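Galactose-1-phosphate uridylyltransferase (PDB 6K9Z) probably transfers a uridylyl group between UDP-glucose and galactose 1-phosphate; binds zinc, iron and UDP. Local coordinates at residues G271-R274 with K278-H281; I232-L237 with M245-V250. The protein carries 1 engineered substitution. All coordinates share one frame; numbering follows the deposited sequence.

Interaction 1: residues G271-R274 with K278-H281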
ATOM      1  N   GLY A 271     -12.680  -2.637   3.301  1.00 17.41           N
ATOM      2  CA  GLY A 271     -13.670  -2.680   2.217  1.00 17.64           C
ATOM      3  C   GLY A 271     -13.334  -1.655   1.180  1.00 18.44           C
ATOM      4  O   GLY A 271     -13.122  -0.458   1.559  1.00 18.19           O
ATOM      5  N   MET A 272     -13.255  -2.070  -0.083  1.00 18.61           N
ATOM      6  CA  MET A 272     -12.523  -1.253  -1.084  1.00 19.48           C
ATOM      7  C   MET A 272     -13.494  -0.497  -1.996  1.00 20.30           C
ATOM      8  O   MET A 272     -13.035   0.123  -2.937  1.00 21.35           O
ATOM      9  CB  MET A 272     -11.508  -2.086  -1.868  1.00 19.76           C
ATOM     10  CG  MET A 272     -10.427  -2.687  -0.975  1.00 20.05           C
ATOM     11  SD  MET A 272      -9.487  -1.339  -0.160  1.00 21.39           S
ATOM     12  CE  MET A 272      -8.447  -0.859  -1.524  1.00 23.47           C
ATOM     13  N   TYR A 273     -14.799  -0.465  -1.714  1.00 21.32           N
ATOM     14  CA  TYR A 273     -15.735   0.431  -2.447  1.00 22.55           C
ATOM     15  C   TYR A 273     -15.897   1.727  -1.650  1.00 24.27           C
ATOM     16  O   TYR A 273     -16.108   1.666  -0.458  1.00 22.30           O
ATOM     17  CB  TYR A 273     -17.102  -0.201  -2.673  1.00 22.63           C
ATOM     18  CG  TYR A 273     -17.211  -1.227  -3.777  1.00 23.08           C
ATOM     19  CD1 TYR A 273     -16.235  -1.391  -4.745  1.00 23.57           C
ATOM     20  CD2 TYR A 273     -18.366  -1.967  -3.917  1.00 24.00           C
ATOM     21  CE1 TYR A 273     -16.384  -2.310  -5.780  1.00 24.50           C
ATOM     22  CE2 TYR A 273     -18.541  -2.885  -4.939  1.00 24.87           C
ATOM     23  CZ  TYR A 273     -17.547  -3.065  -5.871  1.00 24.97           C
ATOM     24  OH  TYR A 273     -17.700  -3.947  -6.894  1.00 26.70           O
ATOM     25  N   ARG A 274     -15.942   2.886  -2.402  1.00 27.00           N
ATOM     26  CA  ARG A 274     -16.348   4.156  -1.756  1.00 30.86           C
ATOM     27  C   ARG A 274     -17.846   4.019  -1.402  1.00 33.11           C
ATOM     28  O   ARG A 274     -18.555   3.121  -1.921  1.00 32.17           O
ATOM     29  CB  ARG A 274     -16.080   5.377  -2.657  1.00 36.13           C
ATOM     30  CG  ARG A 274     -14.604   5.667  -2.906  1.00 39.43           C
ATOM     31  CD  ARG A 274     -14.403   6.856  -3.844  1.00 46.01           C
ATOM     32  NE  ARG A 274     -12.971   7.115  -4.037  1.00 53.49           N
ATOM     33  CZ  ARG A 274     -12.153   6.496  -4.899  1.00 59.16           C
ATOM     34  NH1 ARG A 274     -12.593   5.514  -5.675  1.00 63.15           N
ATOM     35  NH2 ARG A 274     -10.876   6.859  -4.967  1.00 61.01           N
ATOM     36  N   LYS A 278     -17.927   3.072  -6.070  1.00 36.68           N
ATOM     37  CA  LYS A 278     -16.674   3.265  -6.860  1.00 36.79           C
ATOM     38  C   LYS A 278     -15.515   2.486  -6.228  1.00 32.00           C
ATOM     39  O   LYS A 278     -15.220   2.732  -5.060  1.00 28.66           O
ATOM     40  CB  LYS A 278     -16.300   4.748  -6.860  1.00 41.61           C
ATOM     41  CG  LYS A 278     -15.204   5.159  -7.828  1.00 46.89           C
ATOM     42  CD  LYS A 278     -15.404   6.571  -8.353  1.00 52.47           C
ATOM     43  CE  LYS A 278     -16.625   6.682  -9.256  1.00 56.57           C
ATOM     44  NZ  LYS A 278     -16.593   7.897 -10.106  1.00 60.30           N
ATOM     45  N   LEU A 279     -14.853   1.630  -7.006  1.00 29.89           N
ATOM     46  CA  LEU A 279     -13.692   0.866  -6.483  1.00 27.86           C
ATOM     47  C   LEU A 279     -12.561   1.847  -6.147  1.00 26.80           C
ATOM     48  O   LEU A 279     -12.322   2.768  -6.940  1.00 26.50           O
ATOM     49  CB  LEU A 279     -13.249  -0.136  -7.551  1.00 28.62           C
ATOM     50  CG  LEU A 279     -12.048  -1.003  -7.184  1.00 28.65           C
ATOM     51  CD1 LEU A 279     -12.318  -1.795  -5.916  1.00 27.64           C
ATOM     52  CD2 LEU A 279     -11.689  -1.939  -8.328  1.00 29.97           C
ATOM     53  N   LYS A 280     -11.883   1.628  -5.020  1.00 26.36           N
ATOM     54  CA  LYS A 280     -10.746   2.486  -4.601  1.00 26.35           C
ATOM     55  C   LYS A 280      -9.456   1.718  -4.902  1.00 25.13           C
ATOM     56  O   LYS A 280      -9.401   0.521  -4.582  1.00 23.55           O
ATOM     57  CB  LYS A 280     -10.840   2.828  -3.111  1.00 27.41           C
ATOM     58  CG  LYS A 280      -9.609   3.497  -2.516  1.00 29.35           C
ATOM     59  CD  LYS A 280      -9.502   4.966  -2.861  1.00 31.96           C
ATOM     60  CE  LYS A 280      -8.467   5.706  -2.040  1.00 34.69           C
ATOM     61  NZ  LYS A 280      -9.058   6.857  -1.318  1.00 36.54           N
ATOM     62  N   HIS A 281      -8.486   2.382  -5.530  1.00 24.29           N
ATOM     63  CA  HIS A 281      -7.196   1.735  -5.882  1.00 24.59           C
ATOM     64  C   HIS A 281      -6.055   2.397  -5.108  1.00 23.09           C
ATOM     65  O   HIS A 281      -6.036   3.631  -5.044  1.00 26.20           O
ATOM     66  CB  HIS A 281      -6.907   1.886  -7.381  1.00 27.11           C
ATOM     67  CG  HIS A 281      -7.818   1.119  -8.278  1.00 28.97           C
ATOM     68  ND1 HIS A 281      -8.968   1.667  -8.800  1.00 33.33           N
ATOM     69  CD2 HIS A 281      -7.740  -0.134  -8.771  1.00 30.22           C
ATOM     70  CE1 HIS A 281      -9.567   0.781  -9.565  1.00 32.59           C
ATOM     71  NE2 HIS A 281      -8.834  -0.333  -9.561  1.00 32.73           N
TER
HETATM   72  O   HOH W   1      -9.011   5.046  -6.675  1.00 30.58           O

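Interaction 2: residues I232-L237 with M245-V250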
ATOM      1  N   ILE A 232     -20.896 -11.237  10.983  1.00 18.15           N
ATOM      2  CA  ILE A 232     -21.856 -10.101  10.978  1.00 18.72           C
ATOM      3  C   ILE A 232     -21.192  -8.882  10.314  1.00 18.50           C
ATOM      4  O   ILE A 232     -21.898  -8.184   9.565  1.00 19.55           O
ATOM      5  CB  ILE A 232     -22.376  -9.856  12.401  1.00 19.30           C
ATOM      6  CG1 ILE A 232     -23.298 -11.035  12.757  1.00 20.38           C
ATOM      7  CG2 ILE A 232     -23.102  -8.526  12.479  1.00 19.56           C
ATOM      8  CD1 ILE A 232     -23.774 -11.062  14.185  1.00 21.99           C
ATOM      9  N   THR A 233     -19.912  -8.615  10.580  1.00 18.22           N
ATOM     10  CA  THR A 233     -19.195  -7.417  10.031  1.00 17.96           C
ATOM     11  C   THR A 233     -19.105  -7.586   8.502  1.00 17.15           C
ATOM     12  O   THR A 233     -19.438  -6.663   7.731  1.00 17.04           O
ATOM     13  CB  THR A 233     -17.844  -7.205  10.733  1.00 17.81           C
ATOM     14  OG1 THR A 233     -18.030  -6.945  12.119  1.00 17.79           O
ATOM     15  CG2 THR A 233     -17.081  -6.068  10.083  1.00 18.30           C
ATOM     16  N   LEU A 234     -18.738  -8.776   8.034  1.00 16.97           N
ATOM     17  CA  LEU A 234     -18.550  -8.973   6.572  1.00 17.02           C
ATOM     18  C   LEU A 234     -19.926  -8.966   5.899  1.00 17.84           C
ATOM     19  O   LEU A 234     -20.056  -8.470   4.781  1.00 17.74           O
ATOM     20  CB  LEU A 234     -17.733 -10.236   6.343  1.00 16.82           C
ATOM     21  CG  LEU A 234     -16.279 -10.118   6.786  1.00 16.52           C
ATOM     22  CD1 LEU A 234     -15.580 -11.462   6.661  1.00 16.66           C
ATOM     23  CD2 LEU A 234     -15.539  -9.033   6.007  1.00 16.36           C
ATOM     24  N   CYS A 235     -20.957  -9.470   6.560  1.00 18.23           N
ATOM     25  CA  CYS A 235     -22.344  -9.417   6.054  1.00 19.16           C
ATOM     26  C   CYS A 235     -22.735  -7.949   5.821  1.00 19.51           C
ATOM     27  O   CYS A 235     -23.269  -7.613   4.754  1.00 20.80           O
ATOM     28  CB  CYS A 235     -23.292 -10.140   6.996  1.00 20.30           C
ATOM     29  SG  CYS A 235     -25.040  -9.966   6.573  1.00 22.53           S
ATOM     30  N   ALA A 236     -22.413  -7.069   6.763  1.00 19.10           N
ATOM     31  CA  ALA A 236     -22.749  -5.639   6.651  1.00 19.96           C
ATOM     32  C   ALA A 236     -22.034  -5.034   5.431  1.00 20.32           C
ATOM     33  O   ALA A 236     -22.658  -4.271   4.695  1.00 21.02           O
ATOM     34  CB  ALA A 236     -22.360  -4.916   7.894  1.00 19.66           C
ATOM     35  N   LEU A 237     -20.778  -5.396   5.205  1.00 21.58           N
ATOM     36  CA  LEU A 237     -19.980  -4.811   4.097  1.00 23.55           C
ATOM     37  C   LEU A 237     -20.608  -5.272   2.796  1.00 26.50           C
ATOM     38  O   LEU A 237     -20.612  -4.455   1.866  1.00 28.17           O
ATOM     39  CB  LEU A 237     -18.497  -5.198   4.181  1.00 24.22           C
ATOM     40  CG  LEU A 237     -17.774  -4.531   5.342  1.00 25.70           C
ATOM     41  CD1 LEU A 237     -16.289  -4.876   5.362  1.00 28.41           C
ATOM     42  CD2 LEU A 237     -17.931  -3.026   5.281  1.00 25.84           C
ATOM     43  N   MET A 245     -18.961  -6.188  -1.835  1.00 25.54           N
ATOM     44  CA  MET A 245     -17.781  -5.298  -1.846  1.00 24.21           C
ATOM     45  C   MET A 245     -16.521  -6.159  -1.783  1.00 21.87           C
ATOM     46  O   MET A 245     -16.382  -7.033  -0.913  1.00 20.68           O
ATOM     47  CB  MET A 245     -17.821  -4.424  -0.590  1.00 23.36           C
ATOM     48  CG  MET A 245     -16.867  -3.356  -0.632  1.00 23.25           C
ATOM     49  SD  MET A 245     -16.841  -2.381   0.855  1.00 20.94           S
ATOM     50  CE  MET A 245     -18.503  -1.721   0.922  1.00 22.72           C
ATOM     51  N   PRO A 246     -15.536  -5.902  -2.650  1.00 20.71           N
ATOM     52  CA  PRO A 246     -14.232  -6.530  -2.481  1.00 19.87           C
ATOM     53  C   PRO A 246     -13.629  -6.008  -1.185  1.00 18.87           C
ATOM     54  O   PRO A 246     -13.793  -4.819  -0.789  1.00 18.47           O
ATOM     55  CB  PRO A 246     -13.425  -6.102  -3.710  1.00 20.54           C
ATOM     56  CG  PRO A 246     -14.148  -4.841  -4.183  1.00 21.00           C
ATOM     57  CD  PRO A 246     -15.601  -4.992  -3.795  1.00 21.81           C
ATOM     58  N   TYR A 247     -12.873  -6.866  -0.516  1.00 17.47           N
ATOM     59  CA  TYR A 247     -12.216  -6.433   0.731  1.00 17.11           C
ATOM     60  C   TYR A 247     -10.946  -7.248   0.962  1.00 17.00           C
ATOM     61  O   TYR A 247     -10.732  -8.341   0.343  1.00 16.40           O
ATOM     62  CB  TYR A 247     -13.141  -6.568   1.945  1.00 17.11           C
ATOM     63  CG  TYR A 247     -13.495  -7.984   2.306  1.00 17.45           C
ATOM     64  CD1 TYR A 247     -12.645  -8.731   3.089  1.00 17.39           C
ATOM     65  CD2 TYR A 247     -14.655  -8.570   1.850  1.00 18.35           C
ATOM     66  CE1 TYR A 247     -12.916 -10.046   3.417  1.00 17.78           C
ATOM     67  CE2 TYR A 247     -14.951  -9.889   2.169  1.00 18.87           C
ATOM     68  CZ  TYR A 247     -14.065 -10.626   2.926  1.00 18.31           C
ATOM     69  OH  TYR A 247     -14.299 -11.936   3.213  1.00 19.05           O
ATOM     70  N   ILE A 248     -10.167  -6.705   1.894  1.00 16.56           N
ATOM     71  CA  ILE A 248      -8.916  -7.279   2.410  1.00 16.86           C
ATOM     72  C   ILE A 248      -9.139  -7.465   3.897  1.00 16.54           C
ATOM     73  O   ILE A 248      -9.654  -6.552   4.536  1.00 16.32           O
ATOM     74  CB  ILE A 248      -7.756  -6.342   2.133  1.00 18.97           C
ATOM     75  CG1 ILE A 248      -7.509  -6.278   0.622  1.00 19.79           C
ATOM     76  CG2 ILE A 248      -6.548  -6.743   2.933  1.00 19.29           C
ATOM     77  CD1 ILE A 248      -7.043  -4.947   0.147  1.00 21.54           C
ATOM     78  N   MET A 249      -8.736  -8.604   4.409  1.00 16.14           N
ATOM     79  CA  MET A 249      -8.704  -8.825   5.878  1.00 15.90           C
ATOM     80  C   MET A 249      -7.330  -9.325   6.310  1.00 15.33           C
ATOM     81  O   MET A 249      -6.760 -10.148   5.603  1.00 16.05           O
ATOM     82  CB  MET A 249      -9.757  -9.839   6.291  1.00 18.13           C
ATOM     83  CG  MET A 249      -9.701 -10.115   7.782  1.00 20.09           C
ATOM     84  SD  MET A 249     -11.239 -10.906   8.333  1.00 26.62           S
ATOM     85  CE  MET A 249     -10.896 -12.559   7.751  1.00 24.36           C
ATOM     86  N   VAL A 250      -6.790  -8.753   7.384  1.00 14.29           N
ATOM     87  CA  VAL A 250      -5.470  -9.160   7.902  1.00 13.82           C
ATOM     88  C   VAL A 250      -5.579  -9.241   9.422  1.00 13.30           C
ATOM     89  O   VAL A 250      -6.239  -8.448  10.026  1.00 13.37           O
ATOM     90  CB  VAL A 250      -4.359  -8.200   7.418  1.00 14.05           C
ATOM     91  CG1 VAL A 250      -4.566  -6.790   7.913  1.00 13.97           C
ATOM     92  CG2 VAL A 250      -2.951  -8.707   7.714  1.00 13.88           C
TER

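Interaction 1: residues G271-R274 with K278-H281
Two backbone bonds set the register between Met272 to Arg274 and Lys278 to Lys280. Lys280 N meets Met272 O at 2.8 Å, and Arg274 N gives a bond to Lys278 O, also 2.8 Å. Flanked by these bonds, Tyr273 and Leu279 form a single antiparallel bridge, a non-hydrogen-bonded pair. The pattern is that of a hairpin-like turn held by one antiparallel bridge, made where the chain doubles back after strand 266-271. Apolar contact accompanies the bridge: Leu279 CD1 reaches Tyr273 CE1 and Met272 CB, each at 4.1 Å, while the phenol of Tyr273 is hydrogen-bonded beyond the turn to Glu131. The Arg274 guanidinium adds further polar contacts. Arg274 keeps CG opposite its carbonyl carbon (chi1 -67°) and runs extended to NE, where a turn of the guanidinium (chi4 83°) sets NH1 at the edge contact with Leu279 O, a weak bond of 3.0 Å. The Lys280 side chain crosses that of Arg274 at about a right angle and lays CD over one guanidinium face, 3.1 Å from Arg274 NH2. A water accepts from both Arg274 NH2 and His281 N, tying the arginine tip to the returning backbone.

Interaction 2: residues I232-L237 with M245-V250
Tyr247 turns the face of its ring to Leu234, a textbook instance of an aliphatic methyl seated on an aromatic. CB points toward the helix, and CG, set between the backbone N and the carbonyl carbon (chi1 67°), brings the ring under Leu234. CG and CD2 lie 4.4 and 4.3 Å from Leu234 CD2, and CD1 is slightly nearer. Farther out, CE1 and CZ close to 3.8 Å from that methyl, which stands over the ring, 14° off the normal and 3.8 Å from the centroid, in a CH-pi contact. At the tip, OH touches the other branch, Leu234 CD1, at 3.7 Å, and is hydrogen-bonded to Asp90, which settles this buried hydroxyl. A leucine in place of Tyr247 would probably leave Asp90 without its phenol partner and open a gap beneath the Leu234 methyls. One turn further along the helix, Leu237 O is met by Met245, whose chain bends at chi3 to bring CE within 3.6 Å, while Leu237 also packs on Ile269 and His202. The whole is helix-on-sheet packing: helix 220-240 lies against strand 247-252 and its neighbours in the long antiparallel sheet of the half-barrel.

In the fold
Interactions 1 and 2 touch directly, their centres 12 Å apart, because strands 247-252 and 266-271 are antiparallel neighbours in the sheet. Their seam probably includes a hydrogen bond from Met272 N to Pro246 O, 2.9 Å long, and is packed by Tyr273 CE1 on Pro246 CD at 3.4 Å and by Gly271 CA on Met245 SD at 3.5 Å. The two differ in setting. Interaction 2 is buried, with the Tyr247 side chain about 10 Å from those of iron ligand Glu268 and of Phe140, the engineered residue at the position predicted to carry the uridylylated histidine. Interaction 1 is partly buried and places the Arg274 side chain about 4 Å from a bound UDP.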